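Local structure of glutamine synthetase (Helicobacter pylori, 5ZLI) at residues 139-144 with 226-231; 143-148 with 268-273; 188-193 with 219-224; 272-277 with 335-340. The protein belongs to the glutamine synthetase family, type I beta, and assembles into a dodecamer of chains that each carry a beta-grasp domain and a catalytic domain. One frame throughout, in Å; residues are numbered along the deposited sequence.

Contact 1. Residues 139-144 with 226-231; sequences ENEFFI and QAQGEV
Phe142 and Gly229 form an antiparallel hydrogen-bonded pair, followed by Phe143 and Gln228 as a non-hydrogen-bonded pair, although the short axes of 142-144 and 228-231 meet at 126°, well short of fully antiparallel. The register rests on reciprocal bonds between Phe142 and Gly229, with Gly229 N to Phe142 O at 2.9 Å. A further bond, Ile144 N to Ala227 O at 3.0 Å, extends the ladder. The two phenylalanines leave the sheet on opposite faces. Phe142 has its CG between the backbone N and the carbonyl carbon (chi1 60°), and its ring comes to lie against the glycine backbone, with Gly229 O over one face toward the rim. On the side of the sheet that carries Phe143 and Gln228, the glutamine passes over the phenylalanine ring: CG of Gln228 makes a CH-pi contact 3.6 Å from the Phe143 ring centroid, and the amide beyond it is turned only 16° from the ring plane. Ala227 CB meets this ring at its edge. The extended Gln228 chain delivers NE2 to Ser276 OG and Gly275 O, its hydrogen-bond acceptors. Farther along, Glu141 CG packs on Glu230 CG at 3.5 Å. Glu230 OE1 faces both Glu139 OE1 and Glu141 OE2, while Glu141 OE1 has a partner in Gly277 N. Three carboxylates thus converge with no hydrogen bond between them, which would be consistent with a positive ion or group among them; glutamates clustered on these strands line the metal-binding active-site funnel in glutamine synthetases, and these are probably their equivalents.

Contact 2. Residues 143-148 with 268-273; sequences FIFDSI and KPLYGD
The ring of Phe143 carries Pro269 over one face, CG standing 3.6 Å above the plane and toward the rim, on the side opposite the face covered in contact 1; the ring of Phe145 instead receives Pro269 CG at its edge, near its plane, and has Phe143 CB over one face. Both rings belong to the strand 133-145 of the catalytic domain's large mixed sheet. They meet with planes about 10° apart. Pro269 and Leu270 come from the loop between strands 262-264 and 278-286, which makes a type II beta turn from Leu270 to Asp273 with Gly272 at its positive-phi position. The proline contact with Phe143 qualifies as CH-pi, CG lying 4.0 Å from the ring centroid and 25° off the normal. The side chains of Phe145 and Pro269 cross at about a right angle, with CG of the proline 3.9 Å from CZ of the phenylalanine. No hydrogen bond crosses between the segments; the join is wholly apolar and buried. Val161 of strand 156-162 touches both Phe145 and Leu270, and Tyr479 of a second subunit packs on Phe145, which places these side chains close to a subunit boundary. The two methyls of Leu270 divide between the rings: CD1, anti to CA (chi2 172°), is 4.1 Å from Phe143 CE1, and CD2 is 4.4 Å from Phe145 CZ.

Contact 3. Residues 188-193 with 219-224; sequences GGYMPV and VVHHEV
Gly189, Tyr190 and Met191 pack on the end of strand 217-222, a strand of the catalytic domain's large sheet that, through Val219 and Val220, continues as an antiparallel ladder into a fourth subunit. The only hydrogen bond between the segments runs from Gly189 N to Val224 O at 2.9 Å; it is nearly straight (163°), yet the donor stands 44° out of the carbonyl plane. Gly189 O lies against the His222 ring, 3.2 Å from CD2, and His222 ND1 is hydrogen-bonded to Asp197. Tyr190 has CG anti to its backbone N (chi1 -171°), which starts the ring toward His221. There the edge of Tyr190 is directed at the face of His221 in an offset edge-to-face pair, centroids 5.4 Å apart; the nearest atoms are Tyr190 CE2 and His221 CE1 at 3.8 Å. Met191, modelled after a cis peptide bond, brings SD to 3.8 Å from His221 CB, at an oblique 4.8 Å from that ring's centroid. The fourth subunit takes up polar groups of this loop: its Asp60 N bonds to Tyr190 OH, and its Asn39 OD1 to Met191 N. At the base of the tyrosine, CB of Tyr190 rests 3.6 Å from CG2 of Val224.

Contact 4. Residues 272-277 with 335-340; sequences GDNGSG and GYEAPS
Tyr336 is laid beside the backbone of Gly272 and Asp273, with Asn274 at its root. The tyrosine CG is anti to the carbonyl carbon and beside the backbone N (chi1 -67°). From there the ring follows the loop backward: CD1 is 3.7 Å from Asp273 C, CE1 is 3.7 Å from Gly272 O, and OH is 3.5 Å from Gly272 CA. Asn274 approaches the other end of the side chain. Its own CG sits away from the usual staggered positions (chi1 -98°). Its OD1 lies at the ring edge, near the plane, 3.4 Å from CD1 and 3.3 Å from CB of Tyr336, and the amide is turned 73° against the ring. Tyr336 O has both amide atoms of Asn274 close by, but neither pairing is a hydrogen bond: OD1, like the carbonyl, is an acceptor, and ND2 meets it at a poor angle. The evidence therefore supports van der Waals contact, with no hydrogen bond across the segments; within 272-277, Asn274 N donates to Asp273 OD1 at 2.8 Å. Lys268 makes a cation-pi contact with the Tyr336 ring, and Val224 touches Asn274. In the fold, two loops meet here: the one joining strands 262-264 and 278-286, whose Ser276 touches strand 133-145, and the one leading from helix 326-331 to strand 341-346.

Overall arrangement
The centre of contact 1 is about 10 Å from that of contact 2, 9 Å from that of contact 3 and 13 Å from that of contact 4. Contacts 1 and 2 share Phe143 and Ile144; contacts 2 and 4 share Gly272 and Asp273. Glu223 OE1 of contact 3 stands 3.4 Å from Glu230 OE2 of contact 1, and with Glu139 and Glu141 they probably line the active site. Contact 4 reaches this cluster through Gly277, bonded to Glu141, whereas contact 2 adjoins it as an apolar join. Contacts 3 and 4 both approach Asp60 of the same neighbouring subunit, consistent with the family, whose active sites form between adjacent subunits of a ring.

Contact 1. Residues 139-144 with 226-231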
loop_
_atom_site.group_PDB
_atom_site.type_symbol
_atom_site.label_atom_id
_atom_site.label_comp_id
_atom_site.label_asym_id
_atom_site.label_seq_id
_atom_site.Cartn_x
_atom_site.Cartn_y
_atom_site.Cartn_z
ATOM N N GLU B 139 10.413 10.989 48.736
ATOM C CA GLU B 139 10.672 11.472 47.384
ATOM C C GLU B 139 10.359 10.302 46.456
ATOM O O GLU B 139 11.150 9.351 46.372
ATOM C CB GLU B 139 12.131 11.887 47.219
ATOM C CG GLU B 139 12.723 12.755 48.327
ATOM C CD GLU B 139 14.260 12.790 48.253
ATOM O OE1 GLU B 139 14.820 12.126 47.353
ATOM O OE2 GLU B 139 14.910 13.448 49.100
ATOM N N ASN B 140 9.240 10.372 45.729
ATOM C CA ASN B 140 8.869 9.291 44.807
ATOM C C ASN B 140 9.270 9.683 43.393
ATOM O O ASN B 140 8.513 10.330 42.667
ATOM C CB ASN B 140 7.383 8.967 44.850
ATOM C CG ASN B 140 6.941 8.413 46.171
ATOM O OD1 ASN B 140 6.962 7.199 46.382
ATOM N ND2 ASN B 140 6.501 9.300 47.067
ATOM N N GLU B 141 10.465 9.253 42.994
ATOM C CA GLU B 141 10.869 9.354 41.597
ATOM C C GLU B 141 9.934 8.519 40.724
ATOM O O GLU B 141 9.470 7.445 41.128
ATOM C CB GLU B 141 12.330 8.912 41.415
ATOM C CG GLU B 141 13.320 9.704 42.292
ATOM C CD GLU B 141 14.794 9.256 42.192
ATOM O OE1 GLU B 141 15.051 8.066 41.906
ATOM O OE2 GLU B 141 15.695 10.081 42.493
ATOM N N PHE B 142 9.669 9.030 39.521
ATOM C CA PHE B 142 8.732 8.424 38.590
ATOM C C PHE B 142 9.204 8.643 37.165
ATOM O O PHE B 142 10.258 9.214 36.912
ATOM C CB PHE B 142 7.344 9.002 38.746
ATOM C CG PHE B 142 7.283 10.475 38.501
ATOM C CD1 PHE B 142 7.218 10.975 37.222
ATOM C CD2 PHE B 142 7.256 11.352 39.569
ATOM C CE1 PHE B 142 7.156 12.337 37.007
ATOM C CE2 PHE B 142 7.174 12.676 39.365
ATOM C CZ PHE B 142 7.131 13.188 38.069
ATOM N N PHE B 143 8.414 8.138 36.234
ATOM C CA PHE B 143 8.713 8.189 34.818
ATOM C C PHE B 143 7.454 8.588 34.083
ATOM O O PHE B 143 6.351 8.161 34.428
ATOM C CB PHE B 143 9.176 6.844 34.260
ATOM C CG PHE B 143 10.601 6.515 34.544
ATOM C CD1 PHE B 143 11.606 6.905 33.656
ATOM C CD2 PHE B 143 10.944 5.806 35.684
ATOM C CE1 PHE B 143 12.931 6.607 33.910
ATOM C CE2 PHE B 143 12.267 5.493 35.946
ATOM C CZ PHE B 143 13.271 5.892 35.060
ATOM N N ILE B 144 7.619 9.354 33.036
ATOM C CA ILE B 144 6.508 9.690 32.185
ATOM C C ILE B 144 6.858 9.180 30.814
ATOM O O ILE B 144 7.804 9.663 30.190
ATOM C CB ILE B 144 6.219 11.180 32.167
ATOM C CG1 ILE B 144 5.736 11.578 33.566
ATOM C CG2 ILE B 144 5.271 11.496 30.984
ATOM C CD1 ILE B 144 5.039 12.919 33.645
ATOM N N GLN B 226 16.172 8.566 31.812
ATOM C CA GLN B 226 15.824 9.349 30.629
ATOM C C GLN B 226 14.448 10.018 30.736
ATOM O O GLN B 226 14.294 11.168 30.316
ATOM C CB GLN B 226 15.927 8.466 29.397
ATOM C CG GLN B 226 17.292 7.862 29.286
ATOM C CD GLN B 226 17.464 7.050 28.054
ATOM O OE1 GLN B 226 17.380 7.557 26.945
ATOM N NE2 GLN B 226 17.691 5.757 28.238
ATOM N N ALA B 227 13.418 9.339 31.234
ATOM C CA ALA B 227 12.105 9.990 31.308
ATOM C C ALA B 227 11.683 10.241 32.751
ATOM O O ALA B 227 10.495 10.318 33.066
ATOM C CB ALA B 227 11.025 9.192 30.581
ATOM N N GLN B 228 12.656 10.392 33.624
ATOM C CA GLN B 228 12.441 10.315 35.047
ATOM C C GLN B 228 12.264 11.716 35.620
ATOM O O GLN B 228 12.750 12.711 35.066
ATOM C CB GLN B 228 13.616 9.605 35.712
ATOM C CG GLN B 228 13.208 8.805 36.914
ATOM C CD GLN B 228 14.370 8.190 37.625
ATOM O OE1 GLN B 228 15.523 8.530 37.367
ATOM N NE2 GLN B 228 14.080 7.310 38.559
ATOM N N GLY B 229 11.578 11.775 36.758
ATOM C CA GLY B 229 11.237 13.036 37.388
ATOM C C GLY B 229 11.002 12.811 38.862
ATOM O O GLY B 229 10.989 11.675 39.339
ATOM N N GLU B 230 10.807 13.912 39.581
ATOM C CA GLU B 230 10.690 13.852 41.030
ATOM C C GLU B 230 10.114 15.182 41.524
ATOM O O GLU B 230 10.427 16.246 40.982
ATOM C CB GLU B 230 12.079 13.603 41.643
ATOM C CG GLU B 230 12.188 12.964 43.046
ATOM C CD GLU B 230 13.641 13.005 43.546
ATOM O OE1 GLU B 230 13.989 12.365 44.570
ATOM O OE2 GLU B 230 14.453 13.659 42.857
ATOM N N VAL B 231 9.309 15.116 42.583
ATOM C CA VAL B 231 8.804 16.304 43.263
ATOM C C VAL B 231 9.004 16.100 44.760
ATOM O O VAL B 231 8.668 15.042 45.306
ATOM C CB VAL B 231 7.320 16.587 42.944
ATOM C CG1 VAL B 231 6.828 17.819 43.714
ATOM C CG2 VAL B 231 7.120 16.774 41.453
#

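Contact 2. Residues 143-148 with 268-273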
loop_
_atom_site.group_PDB
_atom_site.type_symbol
_atom_site.label_atom_id
_atom_site.label_comp_id
_atom_site.label_asym_id
_atom_site.label_seq_id
_atom_site.Cartn_x
_atom_site.Cartn_y
_atom_site.Cartn_z
ATOM N N PHE B 143 8.414 8.138 36.234
ATOM C CA PHE B 143 8.713 8.189 34.818
ATOM C C PHE B 143 7.454 8.588 34.083
ATOM O O PHE B 143 6.351 8.161 34.428
ATOM C CB PHE B 143 9.176 6.844 34.260
ATOM C CG PHE B 143 10.601 6.515 34.544
ATOM C CD1 PHE B 143 11.606 6.905 33.656
ATOM C CD2 PHE B 143 10.944 5.806 35.684
ATOM C CE1 PHE B 143 12.931 6.607 33.910
ATOM C CE2 PHE B 143 12.267 5.493 35.946
ATOM C CZ PHE B 143 13.271 5.892 35.060
ATOM N N ILE B 144 7.619 9.354 33.036
ATOM C CA ILE B 144 6.508 9.690 32.185
ATOM C C ILE B 144 6.858 9.180 30.814
ATOM O O ILE B 144 7.804 9.663 30.190
ATOM C CB ILE B 144 6.219 11.180 32.167
ATOM C CG1 ILE B 144 5.736 11.578 33.566
ATOM C CG2 ILE B 144 5.271 11.496 30.984
ATOM C CD1 ILE B 144 5.039 12.919 33.645
ATOM N N PHE B 145 6.165 8.150 30.388
ATOM C CA PHE B 145 6.407 7.545 29.096
ATOM C C PHE B 145 5.355 7.981 28.074
ATOM O O PHE B 145 4.330 8.583 28.407
ATOM C CB PHE B 145 6.470 6.024 29.268
ATOM C CG PHE B 145 7.677 5.537 30.073
ATOM C CD1 PHE B 145 8.984 5.918 29.703
ATOM C CD2 PHE B 145 7.510 4.688 31.164
ATOM C CE1 PHE B 145 10.089 5.469 30.408
ATOM C CE2 PHE B 145 8.613 4.225 31.880
ATOM C CZ PHE B 145 9.898 4.614 31.505
ATOM N N ASP B 146 5.650 7.722 26.798
ATOM C CA ASP B 146 4.657 7.920 25.739
ATOM C C ASP B 146 3.790 6.692 25.548
ATOM O O ASP B 146 2.590 6.804 25.267
ATOM C CB ASP B 146 5.321 8.283 24.400
ATOM C CG ASP B 146 6.095 9.569 24.470
ATOM O OD1 ASP B 146 5.643 10.461 25.224
ATOM O OD2 ASP B 146 7.124 9.705 23.767
ATOM N N SER B 147 4.403 5.526 25.686
ATOM C CA SER B 147 3.772 4.269 25.354
ATOM C C SER B 147 4.324 3.158 26.226
ATOM O O SER B 147 5.497 3.150 26.603
ATOM C CB SER B 147 4.012 3.927 23.880
ATOM O OG SER B 147 3.567 2.615 23.556
ATOM N N ILE B 148 3.463 2.204 26.519
ATOM C CA ILE B 148 3.862 0.973 27.168
ATOM C C ILE B 148 3.090 -0.135 26.464
ATOM O O ILE B 148 1.917 0.047 26.149
ATOM C CB ILE B 148 3.620 1.038 28.690
ATOM C CG1 ILE B 148 3.666 -0.361 29.305
ATOM C CG2 ILE B 148 2.397 1.847 28.992
ATOM C CD1 ILE B 148 5.028 -1.041 29.123
ATOM N N LYS B 268 12.196 -0.280 38.404
ATOM C CA LYS B 268 13.181 -0.394 37.319
ATOM C C LYS B 268 12.530 -0.737 35.973
ATOM O O LYS B 268 12.486 -1.902 35.561
ATOM C CB LYS B 268 14.241 -1.430 37.697
ATOM C CG LYS B 268 15.466 -1.507 36.801
ATOM C CD LYS B 268 16.456 -0.405 37.126
ATOM C CE LYS B 268 17.853 -0.815 36.799
ATOM N NZ LYS B 268 18.703 0.351 37.008
ATOM N N PRO B 269 12.018 0.275 35.238
ATOM C CA PRO B 269 11.472 0.005 33.892
ATOM C C PRO B 269 12.506 -0.108 32.788
ATOM O O PRO B 269 12.263 -0.770 31.780
ATOM C CB PRO B 269 10.566 1.209 33.627
ATOM C CG PRO B 269 11.155 2.306 34.436
ATOM C CD PRO B 269 11.693 1.646 35.694
ATOM N N LEU B 270 13.654 0.530 32.937
ATOM C CA LEU B 270 14.663 0.538 31.891
ATOM C C LEU B 270 15.877 -0.203 32.405
ATOM O O LEU B 270 16.435 0.170 33.441
ATOM C CB LEU B 270 15.064 1.961 31.503
ATOM C CG LEU B 270 13.948 2.913 31.094
ATOM C CD1 LEU B 270 14.504 4.313 30.930
ATOM C CD2 LEU B 270 13.343 2.439 29.820
ATOM N N TYR B 271 16.291 -1.235 31.673
ATOM C CA TYR B 271 17.567 -1.858 31.970
ATOM C C TYR B 271 18.686 -0.873 31.644
ATOM O O TYR B 271 18.620 -0.118 30.671
ATOM C CB TYR B 271 17.738 -3.158 31.194
ATOM C CG TYR B 271 18.995 -3.886 31.578
ATOM C CD1 TYR B 271 19.158 -4.398 32.854
ATOM C CD2 TYR B 271 20.041 -4.038 30.676
ATOM C CE1 TYR B 271 20.321 -5.070 33.226
ATOM C CE2 TYR B 271 21.213 -4.697 31.038
ATOM C CZ TYR B 271 21.344 -5.214 32.315
ATOM O OH TYR B 271 22.503 -5.877 32.682
ATOM N N GLY B 272 19.685 -0.833 32.497
ATOM C CA GLY B 272 20.831 0.002 32.208
ATOM C C GLY B 272 20.651 1.479 32.465
ATOM O O GLY B 272 21.531 2.267 32.085
ATOM N N ASP B 273 19.568 1.880 33.130
ATOM C CA ASP B 273 19.429 3.256 33.558
ATOM C C ASP B 273 18.907 3.246 34.984
ATOM O O ASP B 273 18.544 2.196 35.527
ATOM C CB ASP B 273 18.526 4.073 32.645
ATOM C CG ASP B 273 18.927 5.557 32.613
ATOM O OD1 ASP B 273 19.808 5.970 33.415
ATOM O OD2 ASP B 273 18.390 6.293 31.753
#

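Contact 3. Residues 188-193 with 219-224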
loop_
_atom_site.group_PDB
_atom_site.type_symbol
_atom_site.label_atom_id
_atom_site.label_comp_id
_atom_site.label_asym_id
_atom_site.label_seq_id
_atom_site.Cartn_x
_atom_site.Cartn_y
_atom_site.Cartn_z
ATOM N N GLY B 188 21.584 10.483 31.770
ATOM C CA GLY B 188 21.962 11.870 31.602
ATOM C C GLY B 188 20.923 12.924 31.943
ATOM O O GLY B 188 21.165 14.102 31.675
ATOM N N GLY B 189 19.793 12.559 32.553
ATOM C CA GLY B 189 18.707 13.506 32.755
ATOM C C GLY B 189 18.892 14.512 33.876
ATOM O O GLY B 189 18.000 15.339 34.112
ATOM N N TYR B 190 20.031 14.468 34.571
ATOM C CA TYR B 190 20.263 15.310 35.731
ATOM C C TYR B 190 21.401 16.320 35.491
ATOM O O TYR B 190 22.593 15.963 35.567
ATOM C CB TYR B 190 20.555 14.408 36.917
ATOM C CG TYR B 190 20.612 15.065 38.284
ATOM C CD1 TYR B 190 21.731 15.789 38.689
ATOM C CD2 TYR B 190 19.563 14.926 39.181
ATOM C CE1 TYR B 190 21.794 16.365 39.938
ATOM C CE2 TYR B 190 19.618 15.502 40.439
ATOM C CZ TYR B 190 20.737 16.218 40.804
ATOM O OH TYR B 190 20.791 16.794 42.041
ATOM N N MET B 191 21.056 17.580 35.197
ATOM C CA MET B 191 19.690 18.021 34.949
ATOM C C MET B 191 19.669 18.924 33.708
ATOM O O MET B 191 19.475 20.128 33.825
ATOM C CB MET B 191 19.155 18.799 36.138
ATOM C CG MET B 191 19.498 18.197 37.465
ATOM S SD MET B 191 18.746 19.194 38.746
ATOM C CE MET B 191 20.076 19.301 39.936
ATOM N N PRO B 192 19.900 18.370 32.523
ATOM C CA PRO B 192 19.982 19.231 31.354
ATOM C C PRO B 192 18.739 20.083 31.272
ATOM O O PRO B 192 17.661 19.683 31.715
ATOM C CB PRO B 192 20.091 18.242 30.191
ATOM C CG PRO B 192 20.712 17.060 30.799
ATOM C CD PRO B 192 20.137 16.964 32.165
ATOM N N VAL B 193 18.923 21.280 30.739
ATOM C CA VAL B 193 17.839 22.239 30.544
ATOM C C VAL B 193 17.101 21.825 29.284
ATOM O O VAL B 193 17.618 21.015 28.503
ATOM C CB VAL B 193 18.358 23.690 30.442
ATOM C CG1 VAL B 193 18.760 24.237 31.816
ATOM C CG2 VAL B 193 19.529 23.786 29.394
ATOM N N VAL B 219 10.801 21.147 45.715
ATOM C CA VAL B 219 11.708 21.056 44.579
ATOM C C VAL B 219 11.062 20.236 43.471
ATOM O O VAL B 219 10.258 19.340 43.726
ATOM C CB VAL B 219 13.063 20.444 45.006
ATOM C CG1 VAL B 219 12.913 18.972 45.292
ATOM C CG2 VAL B 219 14.112 20.661 43.939
ATOM N N VAL B 220 11.399 20.562 42.226
ATOM C CA VAL B 220 10.967 19.747 41.098
ATOM C C VAL B 220 12.031 19.791 40.010
ATOM O O VAL B 220 12.326 20.861 39.455
ATOM C CB VAL B 220 9.586 20.197 40.599
ATOM C CG1 VAL B 220 9.632 21.597 40.124
ATOM C CG2 VAL B 220 9.105 19.301 39.497
ATOM N N HIS B 221 12.575 18.622 39.650
ATOM C CA HIS B 221 13.638 18.561 38.657
ATOM C C HIS B 221 13.424 17.337 37.806
ATOM O O HIS B 221 12.717 16.411 38.187
ATOM C CB HIS B 221 15.067 18.503 39.292
ATOM C CG HIS B 221 15.307 17.355 40.247
ATOM N ND1 HIS B 221 15.759 16.114 39.837
ATOM C CD2 HIS B 221 15.120 17.250 41.589
ATOM C CE1 HIS B 221 15.863 15.308 40.882
ATOM N NE2 HIS B 221 15.470 15.968 41.955
ATOM N N HIS B 222 14.009 17.365 36.623
ATOM C CA HIS B 222 14.269 16.115 35.930
ATOM C C HIS B 222 15.172 15.221 36.791
ATOM O O HIS B 222 15.985 15.700 37.581
ATOM C CB HIS B 222 14.941 16.410 34.596
ATOM C CG HIS B 222 14.649 15.404 33.531
ATOM N ND1 HIS B 222 13.709 15.611 32.546
ATOM C CD2 HIS B 222 15.154 14.167 33.313
ATOM C CE1 HIS B 222 13.665 14.557 31.751
ATOM N NE2 HIS B 222 14.531 13.666 32.198
ATOM N N GLU B 223 15.047 13.906 36.634
ATOM C CA GLU B 223 15.957 12.986 37.325
ATOM C C GLU B 223 16.958 12.338 36.369
ATOM O O GLU B 223 16.986 12.639 35.178
ATOM C CB GLU B 223 15.156 11.928 38.077
ATOM C CG GLU B 223 15.230 12.044 39.596
ATOM C CD GLU B 223 16.640 11.764 40.130
ATOM O OE1 GLU B 223 17.124 12.529 41.001
ATOM O OE2 GLU B 223 17.248 10.733 39.710
ATOM N N VAL B 224 17.740 11.387 36.900
ATOM C CA VAL B 224 18.942 10.888 36.217
ATOM C C VAL B 224 18.592 10.014 35.005
ATOM O O VAL B 224 19.276 10.058 33.977
ATOM C CB VAL B 224 19.857 10.129 37.200
ATOM C CG1 VAL B 224 20.924 9.371 36.440
ATOM C CG2 VAL B 224 20.464 11.077 38.199
#

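Contact 4. Residues 272-277 with 335-340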
loop_
_atom_site.group_PDB
_atom_site.type_symbol
_atom_site.label_atom_id
_atom_site.label_comp_id
_atom_site.label_asym_id
_atom_site.label_seq_id
_atom_site.Cartn_x
_atom_site.Cartn_y
_atom_site.Cartn_z
ATOM N N GLY B 272 19.685 -0.833 32.497
ATOM C CA GLY B 272 20.831 0.002 32.208
ATOM C C GLY B 272 20.651 1.479 32.465
ATOM O O GLY B 272 21.531 2.267 32.085
ATOM N N ASP B 273 19.568 1.880 33.130
ATOM C CA ASP B 273 19.429 3.256 33.558
ATOM C C ASP B 273 18.907 3.246 34.984
ATOM O O ASP B 273 18.544 2.196 35.527
ATOM C CB ASP B 273 18.526 4.073 32.645
ATOM C CG ASP B 273 18.927 5.557 32.613
ATOM O OD1 ASP B 273 19.808 5.970 33.415
ATOM O OD2 ASP B 273 18.390 6.293 31.753
ATOM N N ASN B 274 18.933 4.419 35.609
ATOM C CA ASN B 274 18.626 4.520 37.030
ATOM C C ASN B 274 17.227 4.023 37.319
ATOM O O ASN B 274 16.307 4.231 36.526
ATOM C CB ASN B 274 18.748 5.964 37.525
ATOM C CG ASN B 274 20.063 6.231 38.196
ATOM O OD1 ASN B 274 21.082 5.596 37.909
ATOM N ND2 ASN B 274 20.039 7.149 39.131
ATOM N N GLY B 275 17.074 3.364 38.466
ATOM C CA GLY B 275 15.755 3.004 38.926
ATOM C C GLY B 275 15.099 4.167 39.644
ATOM O O GLY B 275 15.703 5.220 39.875
ATOM N N SER B 276 13.833 3.981 39.995
ATOM C CA SER B 276 13.106 4.982 40.752
ATOM C C SER B 276 13.149 4.601 42.223
ATOM O O SER B 276 12.955 3.437 42.575
ATOM C CB SER B 276 11.678 5.103 40.250
ATOM O OG SER B 276 11.699 5.625 38.931
ATOM N N GLY B 277 13.450 5.571 43.076
ATOM C CA GLY B 277 13.478 5.272 44.485
ATOM C C GLY B 277 12.329 5.936 45.195
ATOM O O GLY B 277 11.685 6.832 44.635
ATOM N N GLY B 335 25.563 0.592 41.349
ATOM C CA GLY B 335 26.039 1.563 40.389
ATOM C C GLY B 335 25.027 2.486 39.782
ATOM O O GLY B 335 25.350 3.158 38.794
ATOM N N TYR B 336 23.843 2.594 40.366
ATOM C CA TYR B 336 22.787 3.467 39.865
ATOM C C TYR B 336 22.267 4.326 41.003
ATOM O O TYR B 336 21.130 4.818 40.958
ATOM C CB TYR B 336 21.654 2.647 39.231
ATOM C CG TYR B 336 22.076 1.945 37.973
ATOM C CD1 TYR B 336 22.119 2.622 36.757
ATOM C CD2 TYR B 336 22.530 0.620 38.014
ATOM C CE1 TYR B 336 22.568 1.975 35.598
ATOM C CE2 TYR B 336 22.983 -0.031 36.866
ATOM C CZ TYR B 336 22.998 0.650 35.667
ATOM O OH TYR B 336 23.446 -0.026 34.561
ATOM N N GLU B 337 23.150 4.573 41.983
ATOM C CA GLU B 337 22.832 5.279 43.221
ATOM C C GLU B 337 21.733 4.560 44.010
ATOM O O GLU B 337 20.968 5.177 44.760
ATOM C CB GLU B 337 22.490 6.738 42.900
ATOM C CG GLU B 337 23.777 7.378 42.374
ATOM C CD GLU B 337 23.626 8.758 41.785
ATOM O OE1 GLU B 337 22.556 9.399 41.973
ATOM O OE2 GLU B 337 24.595 9.178 41.088
ATOM N N ALA B 338 21.677 3.227 43.845
ATOM C CA ALA B 338 20.786 2.322 44.539
ATOM C C ALA B 338 21.565 1.473 45.533
ATOM O O ALA B 338 22.565 0.842 45.156
ATOM C CB ALA B 338 20.061 1.416 43.542
ATOM N N PRO B 339 21.117 1.413 46.789
ATOM C CA PRO B 339 21.841 0.639 47.805
ATOM C C PRO B 339 21.743 -0.868 47.611
ATOM O O PRO B 339 20.654 -1.425 47.449
ATOM C CB PRO B 339 21.157 1.056 49.105
ATOM C CG PRO B 339 19.782 1.458 48.681
ATOM C CD PRO B 339 19.967 2.130 47.364
ATOM N N SER B 340 22.913 -1.526 47.652
ATOM C CA SER B 340 23.017 -2.957 47.901
ATOM C C SER B 340 23.697 -3.272 49.235
ATOM O O SER B 340 23.634 -4.427 49.685
ATOM C CB SER B 340 23.780 -3.652 46.753
ATOM O OG SER B 340 23.679 -5.075 46.820
#